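Local coordinates for protein aminopeptidase YwaD (PDB 6HC6) that removes single amino acids from the N-terminus of peptides as a two-zinc aminopeptidase of the M28 family, at residues S265-S268 / V269-M273. Numbering follows the deposited sequence.
Sequences SGTS and VMLEM
Val269, Met270, Leu271 and Glu272 give their backbone N-H groups to the carbonyl oxygens of Ser265, Gly266, Thr267 and Ser268, four successive i to i+4 bonds of alpha-helix 260-277, from 2.9 Å for Val269 N to Ser265 O to 3.0 Å for Glu272 N to Ser268 O. Ser265 O is gripped twice: Ser268 OG also donates to it at 2.7 Å, arriving from the side at a C=O...O angle of 118°, whereas Val269 N comes in at 159°. A chi1 of 75° sets this hydroxyl between its own N and carbonyl carbon, folding it back over the preceding turn. Val269 CG2 lies against the same oxygen at 3.2 Å. Two residues on, Leu271 CG rests 3.4 Å from Thr267 O, and its CD1 meets Thr267 CG2 at 4.2 Å, methyl to methyl. Around this beta-alpha-beta helix of the peptidase domain, Ser268 packs on helix 45-59 and Met270 on Met80; Glu272 forms a salt bridge with Arg275. An alanine in place of Ser268 would probably leave Ser265 O with its backbone donor but without the hydroxyl bond. Ser268 thus satisfies its hydroxyl within its own helix, beneath helix 45-59, about two turns from the zinc-site end.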
loop_
_atom_site.group_PDB
_atom_site.type_symbol
_atom_site.label_atom_id
_atom_site.label_comp_id
_atom_site.label_asym_id
_atom_site.label_seq_id
_atom_site.Cartn_x
_atom_site.Cartn_y
_atom_site.Cartn_z
ATOM N N SER A 265 7.566 -1.302 -8.332
ATOM C CA SER A 265 7.504 -0.545 -9.571
ATOM C C SER A 265 7.530 0.953 -9.307
ATOM O O SER A 265 8.331 1.679 -9.904
ATOM C CB SER A 265 6.248 -0.928 -10.367
ATOM O OG SER A 265 5.076 -0.508 -9.675
ATOM N N GLY A 266 6.633 1.448 -8.450
ATOM C CA GLY A 266 6.600 2.884 -8.207
ATOM C C GLY A 266 7.865 3.384 -7.538
ATOM O O GLY A 266 8.362 4.468 -7.855
ATOM N N THR A 267 8.386 2.614 -6.584
ATOM C CA THR A 267 9.642 2.979 -5.946
ATOM C C THR A 267 10.754 3.095 -6.979
ATOM O O THR A 267 11.533 4.059 -6.974
ATOM C CB THR A 267 9.996 1.948 -4.873
ATOM O OG1 THR A 267 8.953 1.919 -3.879
ATOM C CG2 THR A 267 11.325 2.313 -4.184
ATOM N N SER A 268 10.803 2.142 -7.910
ATOM C CA SER A 268 11.868 2.110 -8.903
ATOM C C SER A 268 11.728 3.244 -9.912
ATOM O O SER A 268 12.730 3.831 -10.335
ATOM C CB SER A 268 11.868 0.748 -9.602
ATOM O OG SER A 268 10.795 0.650 -10.528
ATOM N N VAL A 269 10.495 3.567 -10.322
ATOM C CA VAL A 269 10.296 4.663 -11.268
ATOM C C VAL A 269 10.596 6.001 -10.601
ATOM O O VAL A 269 11.157 6.918 -11.217
ATOM C CB VAL A 269 8.865 4.618 -11.824
ATOM C CG1 VAL A 269 8.590 5.831 -12.695
ATOM C CG2 VAL A 269 8.641 3.319 -12.611
ATOM N N MET A 270 10.211 6.138 -9.337
ATOM C CA MET A 270 10.563 7.338 -8.590
ATOM C C MET A 270 12.079 7.534 -8.553
ATOM O O MET A 270 12.577 8.647 -8.767
ATOM C CB MET A 270 9.981 7.238 -7.179
ATOM C CG MET A 270 10.330 8.427 -6.272
ATOM S SD MET A 270 11.861 8.143 -5.364
ATOM C CE MET A 270 11.339 6.914 -4.153
ATOM N N LEU A 271 12.835 6.466 -8.295
ATOM C CA LEU A 271 14.288 6.615 -8.186
ATOM C C LEU A 271 14.915 6.927 -9.535
ATOM O O LEU A 271 15.844 7.739 -9.623
ATOM C CB LEU A 271 14.901 5.349 -7.584
ATOM C CG LEU A 271 14.625 5.203 -6.099
ATOM C CD1 LEU A 271 15.023 3.808 -5.617
ATOM C CD2 LEU A 271 15.396 6.285 -5.317
ATOM N N GLU A 272 14.426 6.296 -10.603
ATOM C CA GLU A 272 14.975 6.603 -11.918
ATOM C C GLU A 272 14.596 8.010 -12.356
ATOM O O GLU A 272 15.391 8.693 -13.015
ATOM C CB GLU A 272 14.507 5.569 -12.943
ATOM C CG GLU A 272 14.892 5.893 -14.375
ATOM C CD GLU A 272 16.397 5.835 -14.640
ATOM O OE1 GLU A 272 17.189 5.538 -13.715
ATOM O OE2 GLU A 272 16.786 6.101 -15.785
ATOM N N MET A 273 13.403 8.480 -11.984
ATOM C CA MET A 273 13.080 9.870 -12.289
ATOM C C MET A 273 14.021 10.814 -11.555
ATOM O O MET A 273 14.467 11.822 -12.117
ATOM C CB MET A 273 11.628 10.184 -11.935
ATOM C CG MET A 273 11.198 11.576 -12.395
ATOM S SD MET A 273 9.676 12.104 -11.582
ATOM C CE MET A 273 8.713 10.559 -11.675
#